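Long-range contacts in putative acetamidase/formamidase (Yersinia enterocolitica subsp. palearctica serotype O:3, PDB 5UBU), which probably hydrolyses carbon-nitrogen bonds other than peptide bonds in linear amides: residues B[11-17]-B[245-251]; B[46-52]-B[89-94]; B[168-173]-B[196-201]; B[184-188]-B[316-320]. All coordinates share one frame; numbering follows the deposited sequence.

Overall arrangement
The four contacts show how chemistry follows place in a beta-rich fold. Contact 3 is buried, its centre about 5 Å from the centre of the chain, and relies on backbone bonds, a bridging water and a histidine face. Contacts 1 and 2 have their centres about 19 and 18 Å from it and are partly buried; they touch each other where Ile50, Pro52 and Ile93 pack on strand 239-248. Contact 2 is regular parallel strand pairing, whereas contact 1 sets a short helix on a strand end through apolar packing and a cation-pi pair. Contact 4 mixes proline packing with a salt bridge and touches contact 3 through Val196 and Thr320, near the sodium ions.

Contact 1. Residues B[11-17]-B[245-251]; sequences IMVKRGV and VDLIKNW
Arg15 and Trp251 supply the cation-pi part of this contact. The guanidinium carbon CZ of Arg15 stands 4.5 Å from the centroid of the five-membered ring of Trp251, over its face, with the two planes turned 55° apart. The approach is therefore tilted rather than a flat stack, and Arg15 NH2 leads, 3.5 Å from Trp251 CD1. A bend at chi3 (65°) turns the otherwise extended arginine chain over the indole, while Ile248 CG2 lies over one face of the guanidinium.

Apolar packing joins the helix to the strand. Ile11 CG2 meets Ile248 CD1 at 3.8 Å and also rests over the face of the Trp251 six-membered ring near CH2. From the neighbouring position in the helix, the extended chain of selenomethionine Met12 brings its methyl CE within 3.5 Å of Asp246 CB.

The backbone bonding is sparse. Val17 N donates to Leu247 O at 3.0 Å, nearly straight at 167°, just after Gly16 leaves the helical conformation. Gly16 CA adds a C-H...O contact to the same carbonyl. Asp246 OD1 accepts from Leu247 N at 2.7 Å and also from Gly18 N, so the carboxylate ties the strand to the chain leaving the helix.

Such packing is that of a short N-terminal helix laid across the end of a strand, here strand 239-248 of the mixed nine-stranded sheet.

Contact 2. Residues B[46-52]-B[89-94]; sequences PVLTIEP and GPIMIN
Met92 O receives the shortest polar bond of this contact, from Ile50 N at 2.7 Å, and the N-H points almost straight at it (174°). The same carbonyl takes a C-H...O contact from Thr49 CA. The ladder continues with Met92 N to Leu48 O at 2.8 Å and Asn94 N to Ile50 O at 2.9 Å, while Val47 N donates to Pro90 O. Bonds that run alternately to the residues before and after a partner are the signature of parallel pairing.

Beyond the ladder, Asn94 ND2 donates to Glu51 OE2 at 2.9 Å. The two side chains run side by side, but carboxylate and amide planes are 64° apart; the oxygen is met on its syn side, 29° out of the carboxylate plane.

The two faces differ. On one, Ile50 CD1 packs against Ile91 CG2 at 3.9 Å, and Ile50 CG1 also approaches Ile93 CG1. On the other, CG of selenomethionine Met92 lies 3.6 Å from Pro46 CB, and the bend at chi2 keeps SE beside the same proline ring.

Strand 48-50 thus flanks strand 87-93, whose other neighbour is antiparallel strand 214-222. Ile50 and Ile93 face Val245 of strand 239-248, His26 of strand 25-28 packs on Leu48 and Ile50, Leu28 of that strand on Val47 and Ile91, and Arg215 lies against Met92.

Contact 3. Residues B[168-173]-B[196-201]; sequences PHIGTL and VPDIGP
Ile170 N and Ile199 O form the direct backbone link, a hydrogen bond of 2.9 Å that is close to straight at 163°. Beside it the ring of His169 is met squarely over one face by Pro197 CA, 3.6 Å from the ring centroid and only 6° off the normal: a CH-pi contact. With chi1 at 63°, CG of His169 lies between the backbone N and the carbonyl carbon, and this brings the ring over Pro197. His169 CB is 3.2 Å from Ile199 O. Pro201 CD touches Pro168 O at 3.4 Å.

A water makes the second link. It donates to Ile170 O at 2.6 Å and to Gly171 O, and accepts from Val196 N at 2.8 Å, joining the corner at Gly171 to Val196 at the head of segment 196-201. Further out, a type I turn from Val196 to Ile199 shapes the loop, while Gln225 OE1 bonds His169 NE2. The His169 ring also meets that of His222, a sodium ligand, and its side chain is about 7 Å from a sodium ion, placing the contact in the second shell of the metal site.

Strand 169-175 pairs with strands 191-193 and 214-222. Ile106 and Met109 of strand 101-111 lie against Ile170, and Ile267 of strand 263-270 against Ile199.

Contact 4. Residues B[184-188]-B[316-320]; sequences SLTPD and DPKYT
A loop that leads into the short, weakly bonded strand 187-188 here meets the loop and strand start of 316-320, beside the sodium ions. Leu185 and Pro317 cross at about a right angle, with Leu185 CG 3.8 Å from Pro317 CD. Leu185 O lies 3.5 Å from Asp316 CB. Pro317 CG also packs 3.4 Å from Thr186 OG1, a hydroxyl whose hydrogen bond goes to Asn183 OD1.

Pro187 meets the other segment next. Its CG stands 3.2 Å from Lys318 O and equally near Thr320 OG1, which is itself hydrogen-bonded to Ser269 OG.

The charged pair closes the far end. Lys318 CG is anti to the carbonyl carbon (chi1 -71°), and the extended chain beyond passes alongside Pro187 O, with Lys318 CD 3.4 Å from that oxygen. Lys318 NZ and Asp188 OD2 form a salt bridge of 2.9 Å, the ammonium approaching from above the carboxylate plane, 57° out of it.

The Asp316 side chain is about 4 Å from a bound sodium ion; Asn193, Asp195 and Asp220 form one of the two sodium sites, and Asn193 also bonds Leu185 O. Proline packing together with a salt bridge thus joins the branched sheet to strand 319-326 of the nine-stranded sheet beside the metal sites.

Contact 1. Residues B[11-17]-B[245-251]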
loop_
_atom_site.group_PDB
_atom_site.type_symbol
_atom_site.label_atom_id
_atom_site.label_comp_id
_atom_site.label_asym_id
_atom_site.label_seq_id
_atom_site.Cartn_x
_atom_site.Cartn_y
_atom_site.Cartn_z
ATOM N N ILE B 11 -28.913 -9.775 -17.164
ATOM C CA ILE B 11 -28.698 -11.103 -16.603
ATOM C C ILE B 11 -29.838 -11.438 -15.641
ATOM O O ILE B 11 -30.282 -12.583 -15.569
ATOM C CB ILE B 11 -27.308 -11.213 -15.933
ATOM C CG1 ILE B 11 -26.213 -10.945 -16.985
ATOM C CG2 ILE B 11 -27.113 -12.586 -15.310
ATOM C CD1 ILE B 11 -24.797 -10.922 -16.452
HETATM N N MSE B 12 -30.326 -10.426 -14.934
HETATM C CA MSE B 12 -31.426 -10.615 -13.990
HETATM C C MSE B 12 -32.689 -11.088 -14.659
HETATM O O MSE B 12 -33.368 -11.972 -14.150
HETATM C CB MSE B 12 -31.723 -9.282 -13.308
HETATM C CG MSE B 12 -32.854 -9.370 -12.292
HETATM SE SE MSE B 12 -33.324 -7.523 -11.818
HETATM C CE MSE B 12 -34.547 -7.843 -10.317
ATOM N N VAL B 13 -33.031 -10.488 -15.789
ATOM C CA VAL B 13 -34.245 -10.865 -16.498
ATOM C C VAL B 13 -34.075 -12.199 -17.221
ATOM O O VAL B 13 -34.993 -13.019 -17.217
ATOM C CB VAL B 13 -34.701 -9.742 -17.453
ATOM C CG1 VAL B 13 -35.884 -10.178 -18.317
ATOM C CG2 VAL B 13 -35.058 -8.498 -16.642
ATOM N N LYS B 14 -32.906 -12.427 -17.816
ATOM C CA LYS B 14 -32.663 -13.681 -18.540
ATOM C C LYS B 14 -32.460 -14.913 -17.671
ATOM O O LYS B 14 -32.746 -16.019 -18.120
ATOM C CB LYS B 14 -31.497 -13.559 -19.535
ATOM C CG LYS B 14 -31.870 -12.796 -20.800
ATOM C CD LYS B 14 -30.881 -13.025 -21.937
ATOM C CE LYS B 14 -31.587 -12.804 -23.271
ATOM N NZ LYS B 14 -30.719 -12.968 -24.472
ATOM N N ARG B 15 -31.972 -14.728 -16.448
ATOM C CA ARG B 15 -31.715 -15.867 -15.559
ATOM C C ARG B 15 -32.453 -15.835 -14.228
ATOM O O ARG B 15 -32.446 -16.829 -13.504
ATOM C CB ARG B 15 -30.218 -15.988 -15.305
ATOM C CG ARG B 15 -29.389 -16.201 -16.565
ATOM C CD ARG B 15 -27.920 -16.335 -16.218
ATOM N NE ARG B 15 -27.656 -17.534 -15.423
ATOM C CZ ARG B 15 -26.470 -17.860 -14.914
ATOM N NH1 ARG B 15 -26.339 -18.984 -14.208
ATOM N NH2 ARG B 15 -25.414 -17.065 -15.100
ATOM N N GLY B 16 -33.082 -14.709 -13.897
ATOM C CA GLY B 16 -33.830 -14.594 -12.643
ATOM C C GLY B 16 -35.061 -15.481 -12.663
ATOM O O GLY B 16 -35.827 -15.480 -13.639
ATOM N N VAL B 17 -35.247 -16.247 -11.590
ATOM C CA VAL B 17 -36.387 -17.166 -11.487
ATOM C C VAL B 17 -37.731 -16.443 -11.361
ATOM O O VAL B 17 -38.768 -16.990 -11.747
ATOM C CB VAL B 17 -36.230 -18.180 -10.319
ATOM C CG1 VAL B 17 -34.997 -19.044 -10.530
ATOM C CG2 VAL B 17 -36.181 -17.495 -8.957
ATOM N N VAL B 245 -35.971 -7.234 -6.192
ATOM C CA VAL B 245 -34.992 -8.256 -5.844
ATOM C C VAL B 245 -35.356 -9.569 -6.518
ATOM O O VAL B 245 -36.496 -10.021 -6.402
ATOM C CB VAL B 245 -34.961 -8.455 -4.315
ATOM C CG1 VAL B 245 -33.915 -9.496 -3.916
ATOM C CG2 VAL B 245 -34.703 -7.121 -3.618
ATOM N N ASP B 246 -34.403 -10.179 -7.222
ATOM C CA ASP B 246 -34.664 -11.443 -7.895
ATOM C C ASP B 246 -33.515 -12.393 -7.525
ATOM O O ASP B 246 -32.570 -11.993 -6.828
ATOM C CB ASP B 246 -34.840 -11.237 -9.404
ATOM C CG ASP B 246 -35.703 -12.348 -10.075
ATOM O OD1 ASP B 246 -35.704 -13.513 -9.611
ATOM O OD2 ASP B 246 -36.385 -12.042 -11.092
ATOM N N LEU B 247 -33.618 -13.652 -7.954
ATOM C CA LEU B 247 -32.642 -14.673 -7.613
ATOM C C LEU B 247 -32.158 -15.443 -8.828
ATOM O O LEU B 247 -32.964 -15.927 -9.619
ATOM C CB LEU B 247 -33.304 -15.654 -6.649
ATOM C CG LEU B 247 -32.493 -16.822 -6.088
ATOM C CD1 LEU B 247 -31.378 -16.309 -5.199
ATOM C CD2 LEU B 247 -33.402 -17.746 -5.309
ATOM N N ILE B 248 -30.834 -15.549 -8.963
ATOM C CA ILE B 248 -30.192 -16.295 -10.047
ATOM C C ILE B 248 -29.588 -17.524 -9.385
ATOM O O ILE B 248 -28.779 -17.417 -8.470
ATOM C CB ILE B 248 -29.111 -15.473 -10.781
ATOM C CG1 ILE B 248 -29.743 -14.262 -11.482
ATOM C CG2 ILE B 248 -28.399 -16.349 -11.808
ATOM C CD1 ILE B 248 -28.743 -13.225 -11.942
ATOM N N LYS B 249 -29.987 -18.693 -9.857
ATOM C CA LYS B 249 -29.534 -19.945 -9.276
ATOM C C LYS B 249 -28.191 -20.421 -9.786
ATOM O O LYS B 249 -27.889 -20.311 -10.969
ATOM C CB LYS B 249 -30.561 -21.047 -9.558
ATOM C CG LYS B 249 -31.977 -20.768 -9.059
ATOM C CD LYS B 249 -32.115 -20.645 -7.545
ATOM C CE LYS B 249 -31.814 -21.954 -6.819
ATOM N NZ LYS B 249 -32.037 -21.842 -5.358
ATOM N N ASN B 250 -27.388 -20.934 -8.858
ATOM C CA ASN B 250 -26.098 -21.546 -9.146
ATOM C C ASN B 250 -25.191 -20.752 -10.108
ATOM O O ASN B 250 -24.865 -21.211 -11.197
ATOM C CB ASN B 250 -26.387 -22.964 -9.684
ATOM C CG ASN B 250 -25.168 -23.857 -9.716
ATOM O OD1 ASN B 250 -24.234 -23.701 -8.923
ATOM N ND2 ASN B 250 -25.191 -24.832 -10.614
ATOM N N TRP B 251 -24.808 -19.550 -9.683
ATOM C CA TRP B 251 -23.911 -18.663 -10.445
ATOM C C TRP B 251 -22.826 -18.271 -9.449
ATOM O O TRP B 251 -23.030 -17.413 -8.598
ATOM C CB TRP B 251 -24.686 -17.473 -11.036
ATOM C CG TRP B 251 -23.874 -16.532 -11.873
ATOM C CD1 TRP B 251 -22.871 -16.862 -12.730
ATOM C CD2 TRP B 251 -24.103 -15.129 -12.053
ATOM N NE1 TRP B 251 -22.399 -15.742 -13.369
ATOM C CE2 TRP B 251 -23.145 -14.663 -12.977
ATOM C CE3 TRP B 251 -25.016 -14.214 -11.507
ATOM C CZ2 TRP B 251 -23.063 -13.315 -13.364
ATOM C CZ3 TRP B 251 -24.926 -12.868 -11.887
ATOM C CH2 TRP B 251 -23.961 -12.440 -12.810
#

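Contact 2. Residues B[46-52]-B[89-94]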
loop_
_atom_site.group_PDB
_atom_site.type_symbol
_atom_site.label_atom_id
_atom_site.label_comp_id
_atom_site.label_asym_id
_atom_site.label_seq_id
_atom_site.Cartn_x
_atom_site.Cartn_y
_atom_site.Cartn_z
ATOM N N PRO B 46 -34.657 -11.960 10.995
ATOM C CA PRO B 46 -35.200 -11.442 9.733
ATOM C C PRO B 46 -36.364 -10.494 9.946
ATOM O O PRO B 46 -37.176 -10.722 10.843
ATOM C CB PRO B 46 -35.670 -12.697 9.000
ATOM C CG PRO B 46 -34.846 -13.797 9.563
ATOM C CD PRO B 46 -34.606 -13.435 11.006
ATOM N N VAL B 47 -36.437 -9.444 9.130
ATOM C CA VAL B 47 -37.514 -8.451 9.232
ATOM C C VAL B 47 -38.562 -8.597 8.134
ATOM O O VAL B 47 -39.672 -8.067 8.264
ATOM C CB VAL B 47 -36.983 -7.002 9.181
ATOM C CG1 VAL B 47 -35.918 -6.806 10.262
ATOM C CG2 VAL B 47 -36.448 -6.641 7.791
ATOM N N LEU B 48 -38.204 -9.302 7.061
ATOM C CA LEU B 48 -39.093 -9.496 5.926
ATOM C C LEU B 48 -38.662 -10.683 5.074
ATOM O O LEU B 48 -37.468 -10.923 4.905
ATOM C CB LEU B 48 -39.062 -8.237 5.049
ATOM C CG LEU B 48 -39.857 -8.235 3.738
ATOM C CD1 LEU B 48 -41.356 -8.385 3.994
ATOM C CD2 LEU B 48 -39.547 -6.953 2.979
ATOM N N THR B 49 -39.638 -11.415 4.538
ATOM C CA THR B 49 -39.368 -12.545 3.655
ATOM C C THR B 49 -40.123 -12.277 2.362
ATOM O O THR B 49 -41.325 -11.980 2.393
ATOM C CB THR B 49 -39.811 -13.884 4.269
ATOM O OG1 THR B 49 -39.158 -14.072 5.533
ATOM C CG2 THR B 49 -39.465 -15.048 3.336
ATOM N N ILE B 50 -39.420 -12.364 1.234
ATOM C CA ILE B 50 -40.023 -12.097 -0.071
ATOM C C ILE B 50 -39.769 -13.204 -1.092
ATOM O O ILE B 50 -38.910 -14.069 -0.901
ATOM C CB ILE B 50 -39.469 -10.773 -0.671
ATOM C CG1 ILE B 50 -37.979 -10.893 -0.995
ATOM C CG2 ILE B 50 -39.701 -9.603 0.282
ATOM C CD1 ILE B 50 -37.409 -9.651 -1.643
ATOM N N GLU B 51 -40.531 -13.158 -2.181
ATOM C CA GLU B 51 -40.377 -14.090 -3.293
ATOM C C GLU B 51 -39.462 -13.420 -4.329
ATOM O O GLU B 51 -39.468 -12.188 -4.455
ATOM C CB GLU B 51 -41.734 -14.399 -3.927
ATOM C CG GLU B 51 -42.681 -15.197 -3.038
ATOM C CD GLU B 51 -42.238 -16.628 -2.836
ATOM O OE1 GLU B 51 -41.393 -17.131 -3.610
ATOM O OE2 GLU B 51 -42.755 -17.289 -1.914
ATOM N N PRO B 52 -38.647 -14.217 -5.051
ATOM C CA PRO B 52 -37.819 -13.595 -6.076
ATOM C C PRO B 52 -38.719 -12.892 -7.092
ATOM O O PRO B 52 -39.706 -13.473 -7.547
ATOM C CB PRO B 52 -37.092 -14.784 -6.718
ATOM C CG PRO B 52 -37.072 -15.831 -5.676
ATOM C CD PRO B 52 -38.356 -15.656 -4.915
ATOM N N GLY B 89 -32.951 -4.471 6.996
ATOM C CA GLY B 89 -32.746 -5.897 6.745
ATOM C C GLY B 89 -32.538 -6.637 8.056
ATOM O O GLY B 89 -32.605 -6.029 9.128
ATOM N N PRO B 90 -32.252 -7.937 7.990
ATOM C CA PRO B 90 -32.109 -8.683 6.750
ATOM C C PRO B 90 -33.417 -9.085 6.074
ATOM O O PRO B 90 -34.386 -9.438 6.748
ATOM C CB PRO B 90 -31.369 -9.949 7.190
ATOM C CG PRO B 90 -31.732 -10.133 8.609
ATOM C CD PRO B 90 -32.014 -8.774 9.174
ATOM N N ILE B 91 -33.419 -9.016 4.745
ATOM C CA ILE B 91 -34.551 -9.413 3.923
ATOM C C ILE B 91 -34.241 -10.828 3.441
ATOM O O ILE B 91 -33.130 -11.087 2.991
ATOM C CB ILE B 91 -34.726 -8.468 2.722
ATOM C CG1 ILE B 91 -34.965 -7.039 3.220
ATOM C CG2 ILE B 91 -35.878 -8.931 1.830
ATOM C CD1 ILE B 91 -35.132 -5.998 2.134
HETATM N N MSE B 92 -35.210 -11.734 3.534
HETATM C CA MSE B 92 -35.007 -13.126 3.102
HETATM C C MSE B 92 -35.631 -13.378 1.761
HETATM O O MSE B 92 -36.766 -12.975 1.522
HETATM C CB MSE B 92 -35.636 -14.094 4.100
HETATM C CG MSE B 92 -35.271 -13.772 5.550
HETATM SE SE MSE B 92 -33.354 -14.100 5.890
HETATM C CE MSE B 92 -33.378 -16.064 6.139
ATOM N N ILE B 93 -34.887 -14.024 0.868
ATOM C CA ILE B 93 -35.395 -14.349 -0.459
ATOM C C ILE B 93 -35.663 -15.853 -0.462
ATOM O O ILE B 93 -34.757 -16.653 -0.216
ATOM C CB ILE B 93 -34.430 -13.950 -1.602
ATOM C CG1 ILE B 93 -34.199 -12.426 -1.643
ATOM C CG2 ILE B 93 -34.997 -14.385 -2.946
ATOM C CD1 ILE B 93 -33.395 -11.851 -0.501
ATOM N N ASN B 94 -36.911 -16.220 -0.733
ATOM C CA ASN B 94 -37.344 -17.608 -0.755
ATOM C C ASN B 94 -36.595 -18.418 -1.817
ATOM O O ASN B 94 -36.665 -18.108 -3.006
ATOM C CB ASN B 94 -38.864 -17.669 -1.020
ATOM C CG ASN B 94 -39.432 -19.071 -0.873
ATOM O OD1 ASN B 94 -38.745 -19.994 -0.463
ATOM N ND2 ASN B 94 -40.698 -19.231 -1.196
#

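Contact 3. Residues B[168-173]-B[196-201]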
loop_
_atom_site.group_PDB
_atom_site.type_symbol
_atom_site.label_atom_id
_atom_site.label_comp_id
_atom_site.label_asym_id
_atom_site.label_seq_id
_atom_site.Cartn_x
_atom_site.Cartn_y
_atom_site.Cartn_z
ATOM N N PRO B 168 -28.747 10.237 -6.850
ATOM C CA PRO B 168 -28.724 9.360 -5.694
ATOM C C PRO B 168 -28.205 7.949 -5.971
ATOM O O PRO B 168 -28.237 7.481 -7.112
ATOM C CB PRO B 168 -30.195 9.299 -5.289
ATOM C CG PRO B 168 -30.909 9.388 -6.593
ATOM C CD PRO B 168 -30.107 10.367 -7.402
ATOM N N HIS B 169 -27.705 7.310 -4.917
ATOM C CA HIS B 169 -27.204 5.939 -4.989
ATOM C C HIS B 169 -27.077 5.387 -3.584
ATOM O O HIS B 169 -27.015 6.139 -2.608
ATOM C CB HIS B 169 -25.853 5.860 -5.691
ATOM C CG HIS B 169 -24.762 6.591 -4.982
ATOM N ND1 HIS B 169 -24.540 7.939 -5.165
ATOM C CD2 HIS B 169 -23.824 6.169 -4.100
ATOM C CE1 HIS B 169 -23.522 8.322 -4.418
ATOM N NE2 HIS B 169 -23.064 7.267 -3.763
ATOM N N ILE B 170 -27.036 4.064 -3.497
ATOM C CA ILE B 170 -26.911 3.362 -2.231
ATOM C C ILE B 170 -25.443 3.125 -1.898
ATOM O O ILE B 170 -24.685 2.597 -2.701
ATOM C CB ILE B 170 -27.680 2.023 -2.283
ATOM C CG1 ILE B 170 -29.194 2.280 -2.386
ATOM C CG2 ILE B 170 -27.383 1.163 -1.062
ATOM C CD1 ILE B 170 -29.804 2.966 -1.177
ATOM N N GLY B 171 -25.059 3.526 -0.696
ATOM C CA GLY B 171 -23.694 3.367 -0.223
ATOM C C GLY B 171 -23.441 1.973 0.313
ATOM O O GLY B 171 -22.380 1.411 0.070
ATOM N N THR B 172 -24.408 1.425 1.046
ATOM C CA THR B 172 -24.290 0.083 1.625
ATOM C C THR B 172 -25.365 -0.875 1.120
ATOM O O THR B 172 -26.526 -0.753 1.482
ATOM C CB THR B 172 -24.375 0.093 3.172
ATOM O OG1 THR B 172 -25.645 0.613 3.587
ATOM C CG2 THR B 172 -23.256 0.929 3.786
ATOM N N LEU B 173 -24.962 -1.815 0.278
ATOM C CA LEU B 173 -25.855 -2.831 -0.267
ATOM C C LEU B 173 -25.106 -4.145 -0.066
ATOM O O LEU B 173 -23.995 -4.307 -0.559
ATOM C CB LEU B 173 -26.151 -2.580 -1.745
ATOM C CG LEU B 173 -27.161 -3.540 -2.389
ATOM C CD1 LEU B 173 -28.516 -3.450 -1.685
ATOM C CD2 LEU B 173 -27.314 -3.271 -3.881
ATOM N N VAL B 196 -20.094 3.225 -4.118
ATOM C CA VAL B 196 -19.847 3.295 -5.555
ATOM C C VAL B 196 -21.021 4.088 -6.135
ATOM O O VAL B 196 -22.152 3.597 -6.122
ATOM C CB VAL B 196 -19.765 1.888 -6.191
ATOM C CG1 VAL B 196 -19.702 1.977 -7.713
ATOM C CG2 VAL B 196 -18.559 1.135 -5.656
ATOM N N PRO B 197 -20.763 5.311 -6.646
ATOM C CA PRO B 197 -21.810 6.197 -7.198
ATOM C C PRO B 197 -22.746 5.582 -8.229
ATOM O O PRO B 197 -23.880 6.039 -8.371
ATOM C CB PRO B 197 -21.013 7.316 -7.868
ATOM C CG PRO B 197 -19.721 7.344 -7.144
ATOM C CD PRO B 197 -19.429 5.935 -6.725
ATOM N N ASP B 198 -22.275 4.560 -8.935
ATOM C CA ASP B 198 -23.059 3.897 -9.989
ATOM C C ASP B 198 -24.211 3.014 -9.494
ATOM O O ASP B 198 -25.105 2.677 -10.270
ATOM C CB ASP B 198 -22.118 3.060 -10.847
ATOM C CG ASP B 198 -21.019 3.881 -11.469
ATOM O OD1 ASP B 198 -21.265 4.574 -12.470
ATOM O OD2 ASP B 198 -19.888 3.791 -10.980
ATOM N N ILE B 199 -24.195 2.653 -8.215
ATOM C CA ILE B 199 -25.229 1.801 -7.626
ATOM C C ILE B 199 -26.451 2.637 -7.225
ATOM O O ILE B 199 -26.757 2.815 -6.046
ATOM C CB ILE B 199 -24.644 0.987 -6.446
ATOM C CG1 ILE B 199 -23.518 0.100 -6.981
ATOM C CG2 ILE B 199 -25.712 0.119 -5.777
ATOM C CD1 ILE B 199 -22.775 -0.664 -5.916
ATOM N N GLY B 200 -27.142 3.147 -8.241
ATOM C CA GLY B 200 -28.341 3.964 -8.047
ATOM C C GLY B 200 -29.447 3.537 -9.001
ATOM O O GLY B 200 -29.373 2.463 -9.608
ATOM N N PRO B 201 -30.492 4.375 -9.134
ATOM C CA PRO B 201 -31.596 4.074 -10.043
ATOM C C PRO B 201 -31.083 3.704 -11.420
ATOM O O PRO B 201 -30.216 4.386 -11.950
ATOM C CB PRO B 201 -32.381 5.376 -10.082
ATOM C CG PRO B 201 -32.130 5.989 -8.746
ATOM C CD PRO B 201 -30.737 5.604 -8.355
HETATM O O HOH W 1 -22.273 1.725 -3.061
#

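Contact 4. Residues B[184-188]-B[316-320]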
loop_
_atom_site.group_PDB
_atom_site.type_symbol
_atom_site.label_atom_id
_atom_site.label_comp_id
_atom_site.label_asym_id
_atom_site.label_seq_id
_atom_site.Cartn_x
_atom_site.Cartn_y
_atom_site.Cartn_z
ATOM N N SER B 184 -21.153 -2.410 9.432
ATOM C CA SER B 184 -21.812 -1.655 8.372
ATOM C C SER B 184 -20.940 -0.578 7.732
ATOM O O SER B 184 -21.388 0.103 6.807
ATOM C CB SER B 184 -23.092 -1.023 8.923
ATOM O OG SER B 184 -22.800 -0.181 10.029
ATOM N N LEU B 185 -19.709 -0.419 8.215
ATOM C CA LEU B 185 -18.809 0.574 7.647
ATOM C C LEU B 185 -17.842 -0.060 6.642
ATOM O O LEU B 185 -17.211 0.651 5.862
ATOM C CB LEU B 185 -18.004 1.244 8.761
ATOM C CG LEU B 185 -17.250 2.531 8.392
ATOM C CD1 LEU B 185 -18.242 3.640 8.093
ATOM C CD2 LEU B 185 -16.319 2.967 9.506
ATOM N N THR B 186 -17.756 -1.388 6.640
ATOM C CA THR B 186 -16.823 -2.112 5.776
ATOM C C THR B 186 -17.406 -2.815 4.524
ATOM O O THR B 186 -18.421 -3.502 4.622
ATOM C CB THR B 186 -16.115 -3.215 6.610
ATOM O OG1 THR B 186 -15.455 -2.630 7.737
ATOM C CG2 THR B 186 -15.093 -3.972 5.779
ATOM N N PRO B 187 -16.776 -2.614 3.346
ATOM C CA PRO B 187 -17.158 -3.334 2.135
ATOM C C PRO B 187 -16.241 -4.547 2.009
ATOM O O PRO B 187 -15.089 -4.498 2.462
ATOM C CB PRO B 187 -16.843 -2.354 1.023
ATOM C CG PRO B 187 -15.697 -1.565 1.543
ATOM C CD PRO B 187 -15.862 -1.496 3.038
ATOM N N ASP B 188 -16.729 -5.626 1.403
ATOM C CA ASP B 188 -15.911 -6.832 1.262
ATOM C C ASP B 188 -16.502 -7.672 0.115
ATOM O O ASP B 188 -17.143 -7.120 -0.783
ATOM C CB ASP B 188 -15.894 -7.567 2.619
ATOM C CG ASP B 188 -14.665 -8.423 2.822
ATOM O OD1 ASP B 188 -14.229 -9.132 1.874
ATOM O OD2 ASP B 188 -14.158 -8.395 3.968
ATOM N N ASP B 316 -13.223 4.225 3.768
ATOM C CA ASP B 316 -13.717 3.157 4.635
ATOM C C ASP B 316 -12.610 2.139 4.978
ATOM O O ASP B 316 -11.558 2.149 4.338
ATOM C CB ASP B 316 -14.915 2.503 3.929
ATOM C CG ASP B 316 -16.052 3.508 3.650
ATOM O OD1 ASP B 316 -16.371 4.339 4.543
ATOM O OD2 ASP B 316 -16.647 3.445 2.552
ATOM N N PRO B 317 -12.831 1.269 5.995
ATOM C CA PRO B 317 -11.829 0.256 6.398
ATOM C C PRO B 317 -11.168 -0.469 5.218
ATOM O O PRO B 317 -10.027 -0.913 5.324
ATOM C CB PRO B 317 -12.638 -0.696 7.266
ATOM C CG PRO B 317 -13.631 0.204 7.919
ATOM C CD PRO B 317 -14.015 1.214 6.872
ATOM N N LYS B 318 -11.915 -0.597 4.128
ATOM C CA LYS B 318 -11.431 -1.158 2.884
ATOM C C LYS B 318 -11.906 -0.245 1.772
ATOM O O LYS B 318 -13.062 0.210 1.771
ATOM C CB LYS B 318 -11.948 -2.568 2.644
ATOM C CG LYS B 318 -11.341 -3.601 3.555
ATOM C CD LYS B 318 -11.789 -4.992 3.193
ATOM C CE LYS B 318 -11.069 -6.000 4.068
ATOM N NZ LYS B 318 -11.434 -7.403 3.733
ATOM N N TYR B 319 -11.018 0.034 0.828
ATOM C CA TYR B 319 -11.363 0.886 -0.292
ATOM C C TYR B 319 -12.093 0.043 -1.317
ATOM O O TYR B 319 -11.942 -1.165 -1.335
ATOM C CB TYR B 319 -10.120 1.526 -0.903
ATOM C CG TYR B 319 -9.186 2.157 0.109
ATOM C CD1 TYR B 319 -9.675 2.982 1.120
ATOM C CD2 TYR B 319 -7.812 1.990 0.010
ATOM C CE1 TYR B 319 -8.829 3.578 2.027
ATOM C CE2 TYR B 319 -6.959 2.584 0.920
ATOM C CZ TYR B 319 -7.472 3.380 1.923
ATOM O OH TYR B 319 -6.630 3.975 2.822
ATOM N N THR B 320 -12.882 0.682 -2.167
ATOM C CA THR B 320 -13.655 -0.021 -3.176
ATOM C C THR B 320 -13.443 0.584 -4.558
ATOM O O THR B 320 -13.494 1.792 -4.728
ATOM C CB THR B 320 -15.145 -0.002 -2.816
ATOM O OG1 THR B 320 -15.328 -0.590 -1.520
ATOM C CG2 THR B 320 -15.967 -0.773 -3.846
#